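Local coordinates for uncharacterized protein (Magnetospirillum magneticum, PDB 3BHW) that probably takes part in a type 1 BREX system, which protects bacteria against double-stranded DNA phages by blocking replication of the phage DNA, at residues 23-26 with 27-31; 175-178 with 179-183. All coordinates share one frame; numbering follows the deposited sequence.

How the contacts relate
Both contacts are local, each made by one continuous run of chain, and both are partly buried; their centres are about 21 Å apart, their nearest atoms about 10 Å. Contact 1 lies wholly within helix 19-31 and is carried by main-chain hydrogen bonds, with a single loose meeting of apolar side chains. Contact 2 spans the entry into helix 179-187, where a serine hydroxyl accepts from a first-turn N-H in place of the carbonyl an earlier turn would have supplied, and where Ile177 packs on Val181 and Met182, linking the loop to the helix. The two share a neighbour: helix 72-80 meets side chains from both 23-31 and 179-183. Contact 2 has the more exposed residues.

Contact 1 (23-26 with 27-31); sequences RIIA and GLLLE
Ile25 and Leu29 sit one helical turn apart in helix 19-31, and their side chains meet loosely, CG2 of Ile25 lying 4.3 Å from CD1 of Leu29. The tight part of the contact is the backbone. Four successive i to i+4 bonds join the segments: Gly27 N gives to Arg23 O, Leu28 N to Ile24 O, Leu29 N to Ile25 O at 2.9 Å, and Leu30 N to Ala26 O at 2.9 Å. The Leu29 donor lies in the carbonyl plane of Ile25. The leucine side chains lie over the carbonyls of the preceding turn: the branch carbon CG of Leu30 comes within 3.3 Å of Ala26 O, and CG of Leu29 within 3.5 Å of Ile25 O. In Leu29 and Leu30 this follows from a first torsion (-74° and -71°) that sets CG opposite the carbonyl carbon. Ile25 and Ala26 are buried, the isoleucine against Met63 and Leu67 of helix 57-67, the small alanine against Val78 of helix 72-80. Leu28, Leu29 and Leu30, by contrast, remain partly exposed and form the looser side. The CB of Arg23 is directed away from residues 27-31, and its NH1 bonds to Gly81 O. The chemistry thus implies a helix held together by its own peptide groups, leaving its aliphatic side chains to pack against neighbouring helices and, through Ile24 and Leu28, against the loop residues Val47 and Leu48.

Contact 2 (175-178 with 179-183); sequences VRIS and GEVMS
Ser178 reaches forward with its hydroxyl to the first turn of helix 179-187, where OG accepts a hydrogen bond from Val181 N at 3.3 Å. A first torsion of 71° makes this possible, holding OG between the backbone N and the carbonyl carbon of Ser178. The same oxygen lies alongside the valine, 3.2 Å from Val181 CG2, the branch set opposite the carbonyl carbon. Serine suits the place because its short side chain can meet a first-turn N-H that has no preceding turn to bond to. Ser178 O receives a straighter bond from Met182 N, at 3.0 Å and 171°. One residue before the cap, Ile177 offers CG2, the branch anti to its own N, to both Val181 CG1 (3.8 Å) and Met182 SD (3.5 Å). The methionine is bent at its second and third torsions, which brings the sulfur over the isoleucine, and the two side chains cross at about a right angle. Ile197 of helix 191-197 touches both Ile177 and Met182, while Gln88 bonds to Ser178 N. A serine N-cap, with the residue before it (N', Ile177) packed on the fourth residue of the helix (N4, Met182), is a capped helix start closed by a hydrophobic staple.

Contact 1 (23-26 with 27-31)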
loop_
_atom_site.group_PDB
_atom_site.type_symbol
_atom_site.label_atom_id
_atom_site.label_comp_id
_atom_site.label_asym_id
_atom_site.label_seq_id
_atom_site.Cartn_x
_atom_site.Cartn_y
_atom_site.Cartn_z
ATOM N N ARG A 23 2.918 -7.875 -9.765
ATOM C CA ARG A 23 3.631 -9.144 -9.973
ATOM C C ARG A 23 4.621 -9.027 -11.114
ATOM O O ARG A 23 5.696 -9.615 -11.085
ATOM C CB ARG A 23 2.669 -10.247 -10.332
ATOM C CG ARG A 23 1.668 -10.655 -9.204
ATOM C CD ARG A 23 1.285 -12.090 -9.449
ATOM N NE ARG A 23 0.222 -12.642 -8.606
ATOM C CZ ARG A 23 0.437 -13.454 -7.561
ATOM N NH1 ARG A 23 1.675 -13.713 -7.175
ATOM N NH2 ARG A 23 -0.575 -13.999 -6.885
ATOM N N ILE A 24 4.254 -8.246 -12.123
ATOM C CA ILE A 24 5.081 -8.128 -13.310
ATOM C C ILE A 24 6.285 -7.274 -12.931
ATOM O O ILE A 24 7.415 -7.591 -13.299
ATOM C CB ILE A 24 4.339 -7.525 -14.541
ATOM C CG1 ILE A 24 3.323 -8.548 -15.084
ATOM C CG2 ILE A 24 5.345 -7.180 -15.634
ATOM C CD1 ILE A 24 2.202 -7.954 -15.882
ATOM N N ILE A 25 6.044 -6.251 -12.122
ATOM C CA ILE A 25 7.105 -5.327 -11.713
ATOM C C ILE A 25 8.069 -6.046 -10.782
ATOM O O ILE A 25 9.293 -5.918 -10.913
ATOM C CB ILE A 25 6.509 -4.004 -11.110
ATOM C CG1 ILE A 25 5.871 -3.139 -12.221
ATOM C CG2 ILE A 25 7.588 -3.168 -10.390
ATOM C CD1 ILE A 25 4.727 -2.235 -11.769
ATOM N N ALA A 26 7.518 -6.852 -9.863
ATOM C CA ALA A 26 8.319 -7.717 -8.990
ATOM C C ALA A 26 9.196 -8.690 -9.782
ATOM O O ALA A 26 10.350 -8.922 -9.410
ATOM C CB ALA A 26 7.428 -8.470 -8.016
ATOM N N GLY A 27 8.675 -9.245 -10.880
ATOM C CA GLY A 27 9.500 -10.024 -11.814
ATOM C C GLY A 27 10.702 -9.259 -12.341
ATOM O O GLY A 27 11.822 -9.770 -12.333
ATOM N N LEU A 28 10.452 -8.037 -12.798
ATOM C CA LEU A 28 11.494 -7.185 -13.341
ATOM C C LEU A 28 12.509 -6.842 -12.286
ATOM O O LEU A 28 13.701 -6.704 -12.588
ATOM C CB LEU A 28 10.911 -5.904 -13.916
ATOM C CG LEU A 28 10.299 -6.064 -15.308
ATOM C CD1 LEU A 28 9.291 -4.952 -15.548
ATOM C CD2 LEU A 28 11.404 -6.043 -16.347
ATOM N N LEU A 29 12.049 -6.674 -11.043
ATOM C CA LEU A 29 12.983 -6.383 -9.955
ATOM C C LEU A 29 13.866 -7.610 -9.688
ATOM O O LEU A 29 15.071 -7.483 -9.451
ATOM C CB LEU A 29 12.250 -5.926 -8.691
ATOM C CG LEU A 29 11.725 -4.478 -8.829
ATOM C CD1 LEU A 29 10.763 -4.115 -7.688
ATOM C CD2 LEU A 29 12.871 -3.495 -8.904
ATOM N N LEU A 30 13.267 -8.802 -9.756
ATOM C CA LEU A 30 13.998 -10.038 -9.495
ATOM C C LEU A 30 14.929 -10.431 -10.639
ATOM O O LEU A 30 15.926 -11.117 -10.415
ATOM C CB LEU A 30 13.035 -11.179 -9.191
ATOM C CG LEU A 30 12.348 -11.054 -7.831
ATOM C CD1 LEU A 30 11.094 -11.971 -7.695
ATOM C CD2 LEU A 30 13.377 -11.235 -6.702
ATOM N N GLU A 31 14.610 -10.018 -11.872
ATOM C CA GLU A 31 15.481 -10.342 -13.018
ATOM C C GLU A 31 16.701 -9.459 -13.013
ATOM O O GLU A 31 17.834 -9.928 -13.187
ATOM C CB GLU A 31 14.733 -10.281 -14.367
ATOM C CG GLU A 31 14.564 -8.915 -15.024
ATOM C CD GLU A 31 13.858 -9.019 -16.389
ATOM O OE1 GLU A 31 12.650 -9.362 -16.435
ATOM O OE2 GLU A 31 14.516 -8.777 -17.423
#

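Contact 2 (175-178 with 179-183)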
loop_
_atom_site.group_PDB
_atom_site.type_symbol
_atom_site.label_atom_id
_atom_site.label_comp_id
_atom_site.label_asym_id
_atom_site.label_seq_id
_atom_site.Cartn_x
_atom_site.Cartn_y
_atom_site.Cartn_z
ATOM N N VAL A 175 -8.553 -8.982 9.512
ATOM C CA VAL A 175 -7.856 -9.719 8.476
ATOM C C VAL A 175 -6.551 -10.223 9.076
ATOM O O VAL A 175 -5.797 -9.451 9.676
ATOM C CB VAL A 175 -7.583 -8.844 7.228
ATOM C CG1 VAL A 175 -8.888 -8.510 6.500
ATOM C CG2 VAL A 175 -6.825 -7.573 7.598
ATOM N N ARG A 176 -6.328 -11.530 8.946
ATOM C CA ARG A 176 -5.119 -12.212 9.416
ATOM C C ARG A 176 -4.038 -12.085 8.359
ATOM O O ARG A 176 -4.199 -12.599 7.264
ATOM C CB ARG A 176 -5.445 -13.699 9.705
ATOM C CG ARG A 176 -4.264 -14.685 9.658
ATOM C CD ARG A 176 -3.485 -14.727 10.970
ATOM N NE ARG A 176 -2.199 -15.454 10.933
ATOM C CZ ARG A 176 -1.732 -16.223 9.940
ATOM N NH1 ARG A 176 -2.429 -16.430 8.828
ATOM N NH2 ARG A 176 -0.551 -16.811 10.081
ATOM N N ILE A 177 -2.953 -11.371 8.685
ATOM C CA ILE A 177 -1.824 -11.253 7.776
ATOM C C ILE A 177 -1.028 -12.569 7.777
ATOM O O ILE A 177 -0.727 -13.146 8.846
ATOM C CB ILE A 177 -0.893 -10.051 8.093
ATOM C CG1 ILE A 177 -1.632 -8.700 7.955
ATOM C CG2 ILE A 177 0.286 -10.079 7.204
ATOM C CD1 ILE A 177 -2.224 -8.448 6.561
ATOM N N SER A 178 -0.709 -13.039 6.578
ATOM C CA SER A 178 -0.053 -14.306 6.419
ATOM C C SER A 178 1.257 -14.339 7.198
ATOM O O SER A 178 1.999 -13.352 7.280
ATOM C CB SER A 178 0.190 -14.618 4.951
ATOM O OG SER A 178 1.188 -13.791 4.440
ATOM N N GLY A 179 1.516 -15.503 7.770
ATOM C CA GLY A 179 2.706 -15.745 8.547
ATOM C C GLY A 179 3.945 -15.520 7.713
ATOM O O GLY A 179 4.953 -15.077 8.237
ATOM N N GLU A 180 3.875 -15.801 6.413
ATOM C CA GLU A 180 5.004 -15.586 5.503
ATOM C C GLU A 180 5.331 -14.091 5.395
ATOM O O GLU A 180 6.468 -13.685 5.409
ATOM C CB GLU A 180 4.622 -16.073 4.133
ATOM C CG GLU A 180 5.751 -16.584 3.294
ATOM C CD GLU A 180 5.213 -17.399 2.156
ATOM O OE1 GLU A 180 4.339 -18.254 2.419
ATOM O OE2 GLU A 180 5.642 -17.173 1.006
ATOM N N VAL A 181 4.304 -13.267 5.314
ATOM C CA VAL A 181 4.564 -11.845 5.212
ATOM C C VAL A 181 5.103 -11.317 6.532
ATOM O O VAL A 181 6.099 -10.561 6.562
ATOM C CB VAL A 181 3.278 -11.139 4.799
ATOM C CG1 VAL A 181 3.394 -9.620 5.104
ATOM C CG2 VAL A 181 3.007 -11.465 3.297
ATOM N N MET A 182 4.461 -11.728 7.621
ATOM C CA MET A 182 4.877 -11.257 8.950
ATOM C C MET A 182 6.325 -11.660 9.295
ATOM O O MET A 182 7.032 -10.885 9.955
ATOM C CB MET A 182 3.904 -11.681 10.071
ATOM C CG MET A 182 2.476 -11.124 9.990
ATOM S SD MET A 182 2.340 -9.267 9.909
ATOM C CE MET A 182 3.418 -8.887 11.298
ATOM N N SER A 183 6.731 -12.868 8.881
ATOM C CA SER A 183 8.083 -13.359 9.134
ATOM C C SER A 183 9.077 -12.467 8.389
ATOM O O SER A 183 10.112 -12.068 8.957
ATOM C CB SER A 183 8.202 -14.869 8.777
ATOM O OG SER A 183 9.510 -15.410 8.971
#